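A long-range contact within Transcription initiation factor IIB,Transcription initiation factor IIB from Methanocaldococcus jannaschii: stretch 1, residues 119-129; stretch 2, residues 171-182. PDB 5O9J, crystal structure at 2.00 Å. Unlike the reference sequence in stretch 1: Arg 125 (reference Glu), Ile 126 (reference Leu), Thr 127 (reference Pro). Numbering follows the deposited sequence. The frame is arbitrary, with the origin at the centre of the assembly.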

# COMPACT_ATOMS: atom_id res chain seq x y z
N ILE A 119 -17.64 7.32 -6.89
CA ILE A 119 -16.76 8.46 -6.70
C ILE A 119 -15.78 8.20 -5.56
O ILE A 119 -16.17 8.07 -4.41
N LEU A 120 -14.50 8.11 -5.91
CA LEU A 120 -13.45 7.92 -4.93
C LEU A 120 -12.89 9.26 -4.48
O LEU A 120 -12.86 10.22 -5.24
N VAL A 121 -12.46 9.31 -3.23
CA VAL A 121 -11.79 10.49 -2.72
C VAL A 121 -10.30 10.20 -2.64
O VAL A 121 -9.86 9.38 -1.85
N LEU A 122 -9.52 10.86 -3.49
CA LEU A 122 -8.08 10.66 -3.48
C LEU A 122 -7.40 11.84 -2.83
O LEU A 122 -7.88 12.96 -2.92
N ALA A 123 -6.28 11.59 -2.18
CA ALA A 123 -5.46 12.68 -1.69
C ALA A 123 -4.85 13.38 -2.90
O ALA A 123 -4.63 12.77 -3.94
N LYS A 124 -4.60 14.67 -2.77
CA LYS A 124 -3.92 15.40 -3.83
C LYS A 124 -2.41 15.27 -3.64
O LYS A 124 -1.75 16.17 -3.15
N ARG A 125 -1.87 14.11 -3.99
CA ARG A 125 -0.45 13.89 -3.87
C ARG A 125 0.02 12.90 -4.92
O ARG A 125 -0.78 12.26 -5.60
N ILE A 126 1.33 12.79 -5.06
CA ILE A 126 1.89 11.95 -6.09
C ILE A 126 1.90 10.48 -5.67
O ILE A 126 1.64 9.58 -6.47
N THR A 127 2.16 10.23 -4.39
CA THR A 127 2.32 8.86 -3.89
C THR A 127 1.05 8.29 -3.26
O THR A 127 0.24 9.02 -2.70
N ASN A 128 0.89 6.97 -3.33
CA ASN A 128 -0.17 6.31 -2.58
C ASN A 128 0.23 6.10 -1.13
O ASN A 128 1.41 6.11 -0.78
N ILE A 129 -0.76 5.90 -0.27
CA ILE A 129 -0.49 5.51 1.11
C ILE A 129 -1.23 4.22 1.45
O ILE A 129 -2.42 4.07 1.17
N ASN A 171 1.67 2.60 8.66
CA ASN A 171 1.38 2.93 7.27
C ASN A 171 2.72 3.01 6.55
O ASN A 171 3.77 2.97 7.19
N PHE A 172 2.68 3.09 5.23
CA PHE A 172 3.87 3.50 4.49
C PHE A 172 3.50 4.01 3.11
O PHE A 172 2.39 3.80 2.61
N VAL A 173 4.45 4.72 2.51
CA VAL A 173 4.25 5.30 1.21
C VAL A 173 4.77 4.34 0.16
O VAL A 173 5.89 3.86 0.28
N ALA A 174 3.95 4.05 -0.85
CA ALA A 174 4.31 3.13 -1.91
C ALA A 174 3.40 3.31 -3.11
O ALA A 174 2.18 3.33 -2.96
N GLY A 175 3.99 3.44 -4.29
CA GLY A 175 3.21 3.55 -5.50
C GLY A 175 2.79 4.97 -5.77
O GLY A 175 3.02 5.86 -4.95
N PHE A 176 2.15 5.18 -6.91
CA PHE A 176 1.79 6.52 -7.36
C PHE A 176 0.29 6.66 -7.60
O PHE A 176 -0.35 5.73 -8.06
N GLY A 177 -0.25 7.83 -7.31
CA GLY A 177 -1.62 8.12 -7.67
C GLY A 177 -2.33 9.03 -6.70
O GLY A 177 -3.06 9.93 -7.11
N GLY A 178 -2.13 8.80 -5.41
CA GLY A 178 -2.80 9.59 -4.40
C GLY A 178 -3.89 8.78 -3.73
O GLY A 178 -4.73 9.32 -3.01
N PHE A 179 -3.91 7.47 -3.99
CA PHE A 179 -4.85 6.60 -3.31
C PHE A 179 -4.46 6.44 -1.85
O PHE A 179 -3.28 6.40 -1.53
N VAL A 180 -5.44 6.34 -0.97
CA VAL A 180 -5.17 5.87 0.38
C VAL A 180 -5.86 4.53 0.58
O VAL A 180 -7.09 4.43 0.54
N LEU A 181 -5.07 3.49 0.76
CA LEU A 181 -5.60 2.14 0.86
C LEU A 181 -5.62 1.69 2.31
O LEU A 181 -4.57 1.62 2.96
N HIS A 182 -6.81 1.40 2.82
CA HIS A 182 -6.95 0.93 4.19
C HIS A 182 -7.08 -0.59 4.24
O HIS A 182 -7.87 -1.16 3.49

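The most unusual feature of this contact is a buried asparagine that organizes a glycine-rich turn. Asn 128 leaves its strand sideways to the other stretch, but with chi1 in m and chi2 near -21° its amide reaches into the loop between the two strands of stretch 2. There Asn 128 OD1 accepts two backbone hydrogen bonds, from Gly 178 N at 2.7 Å and from Phe 179 N at 3.0 Å. Gly 177 N lies equally near Asn 128 OD1, at 3.0 Å, but its angle is poor; its hydrogen goes instead to Ile 126 O, 2.7 Å from Gly 177 N.

The other end of the amide is spent as carefully. Asn 128 ND2 gives its better hydrogen bonds to two waters and only a weak one, 3.2 Å, to Phe 176 O. Water 3 accepts from Asn 128 ND2 at 2.7 Å and donates to Ala 174 O at 3.2 Å; water 4 accepts from Asn 128 ND2 at 2.7 Å and donates to Phe 176 O, also at 2.7 Å. A buried polar side chain is thus fully employed by main chain and solvent.

Two of the glycines, Gly 177 and Gly 175, face the Asn 128 amide. An ideal CB on Gly 177 would lie 3.0 Å from Asn 128 OD1, a clash, and one on Gly 175 would sit a tight 3.2 Å from Asn 128 ND2. Gly 178 instead leaves room for the backbone carbonyl of Ala 123: its ideal CB would fall 2.5 Å from Ala 123 O. Backbone angles call for glycine at all three, and at Gly 177 and Gly 178 a CB would clash across the contact as well.

Beside the amide lies an apolar cluster. Phe 179, chi1 m with chi2 near 89°, presents one ring face to Leu 122 (m, p), whose CD2 stands 3.7 Å from the ring centroid and almost on its normal, a CH-pi contact. Leu 120 (m, t) points toward stretch 2 and meets the ring edge, Leu 120 CD1 to Phe 179 CE2 at 4.3 Å. Asn 128 OD1 is also at the edge, 3.5 Å from Phe 179 CD1, so one ring serves both the apolar cluster and the polar site. Leu 181 (m, m) brings CD2 within 4.1 Å of Asn 128 CB.

Ile 129 (m, t) is buried between two strands of stretch 2, antiparallel to one and parallel to the other. Its side chain shares a sheet face with Val 180 (t), Ile 129 CB to Val 180 CG2 at 4.5 Å; Ala 123 CB also lies 4.5 Å from Val 180 CG2. Toward the other strand, Ile 129 CG1 is 4.5 Å from Val 173 CG2. Thr 127 (p) points away overall, yet Thr 127 CB touches CG1 of Val 173 (t) at 3.5 Å.

Ile 126 (m, t) points away, yet Ile 126 CG2 comes 4.4 Å from Phe 176 CD1. Two more waters bridge backbone carbonyls, water 1 donating to Ala 123 O and Gly 177 O, water 2 to Thr 127 O and Phe 179 O.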

# COMPACT_ATOMS: atom_id res chain seq x y z
CB ILE A 119 -17.55 9.75 -6.39
CG1 ILE A 119 -18.49 10.09 -7.54
CG2 ILE A 119 -16.59 10.91 -6.11
CD1 ILE A 119 -19.23 11.40 -7.36
CB LEU A 120 -12.32 7.05 -5.48
CG LEU A 120 -12.70 5.61 -5.80
CD1 LEU A 120 -11.45 4.78 -6.11
CD2 LEU A 120 -13.48 5.01 -4.64
CB VAL A 121 -12.32 10.90 -1.34
CG1 VAL A 121 -11.70 12.24 -0.91
CG2 VAL A 121 -13.84 11.00 -1.37
CB LEU A 122 -7.54 10.45 -4.90
CG LEU A 122 -7.72 9.05 -5.50
CD1 LEU A 122 -9.15 8.80 -5.90
CD2 LEU A 122 -6.78 8.86 -6.68
CB ALA A 123 -4.39 12.19 -0.74
CB LYS A 124 -4.37 16.86 -3.84
CG LYS A 124 -4.39 17.47 -5.22
CD LYS A 124 -4.87 18.90 -5.17
CE LYS A 124 -4.45 19.64 -6.43
NZ LYS A 124 -2.97 19.59 -6.59
CB ARG A 125 -0.09 13.42 -2.46
CG ARG A 125 -0.41 11.94 -2.19
CD ARG A 125 0.09 11.52 -0.81
NE ARG A 125 -0.78 12.00 0.26
CZ ARG A 125 -0.57 13.11 0.97
NH1 ARG A 125 0.49 13.87 0.73
NH2 ARG A 125 -1.42 13.46 1.92
CB ILE A 126 3.31 12.41 -6.45
CG1 ILE A 126 3.22 13.80 -7.09
CG2 ILE A 126 3.98 11.41 -7.39
CD1 ILE A 126 4.34 14.11 -8.02
CB THR A 127 3.43 8.80 -2.84
OG1 THR A 127 3.18 9.77 -1.81
CG2 THR A 127 4.78 9.09 -3.49
CB ASN A 128 -0.54 4.97 -3.22
CG ASN A 128 -1.02 5.11 -4.65
OD1 ASN A 128 -1.45 6.20 -5.07
ND2 ASN A 128 -0.96 4.02 -5.41
CB ILE A 129 -0.89 6.62 2.10
CG1 ILE A 129 -0.22 7.94 1.71
CG2 ILE A 129 -0.52 6.23 3.52
CD1 ILE A 129 -0.50 9.06 2.68
CB ASN A 171 0.61 4.25 7.14
CG ASN A 171 1.45 5.46 7.53
OD1 ASN A 171 2.27 5.93 6.74
ND2 ASN A 171 1.25 5.96 8.74
CB PHE A 172 4.91 2.37 4.39
CG PHE A 172 4.41 1.11 3.74
CD1 PHE A 172 4.50 0.93 2.37
CD2 PHE A 172 3.88 0.09 4.51
CE1 PHE A 172 4.04 -0.24 1.77
CE2 PHE A 172 3.44 -1.09 3.94
CZ PHE A 172 3.52 -1.25 2.56
CB VAL A 173 4.96 6.66 1.10
CG1 VAL A 173 5.06 7.09 -0.32
CG2 VAL A 173 4.24 7.70 1.95
CB ALA A 174 4.24 1.70 -1.42
CB PHE A 176 2.53 6.86 -8.65
CG PHE A 176 4.01 6.61 -8.57
CD1 PHE A 176 4.75 7.06 -7.49
CD2 PHE A 176 4.66 5.93 -9.59
CE1 PHE A 176 6.11 6.84 -7.41
CE2 PHE A 176 6.02 5.70 -9.53
CZ PHE A 176 6.75 6.15 -8.44
CB PHE A 179 -4.92 5.22 -3.97
CG PHE A 179 -5.42 5.24 -5.38
CD1 PHE A 179 -4.55 5.41 -6.44
CD2 PHE A 179 -6.77 5.05 -5.65
CE1 PHE A 179 -5.01 5.40 -7.74
CE2 PHE A 179 -7.23 5.04 -6.95
CZ PHE A 179 -6.35 5.23 -8.00
CB VAL A 180 -5.63 6.87 1.44
CG1 VAL A 180 -5.29 6.34 2.83
CG2 VAL A 180 -4.96 8.21 1.20
CB LEU A 181 -4.76 1.17 0.01
CG LEU A 181 -4.61 1.45 -1.49
CD1 LEU A 181 -5.93 1.87 -2.14
CD2 LEU A 181 -3.51 2.48 -1.77
CB HIS A 182 -8.17 1.58 4.85
CG HIS A 182 -8.16 3.07 4.81
ND1 HIS A 182 -7.80 3.84 5.91
CD2 HIS A 182 -8.49 3.95 3.84
CE1 HIS A 182 -7.91 5.12 5.59
NE2 HIS A 182 -8.32 5.22 4.35
O HOH W 1 -4.44 12.10 -6.53
O HOH W 2 -2.02 9.21 -0.88
O HOH W 3 0.14 1.61 -4.79
O HOH W 4 -1.32 3.17 -8.00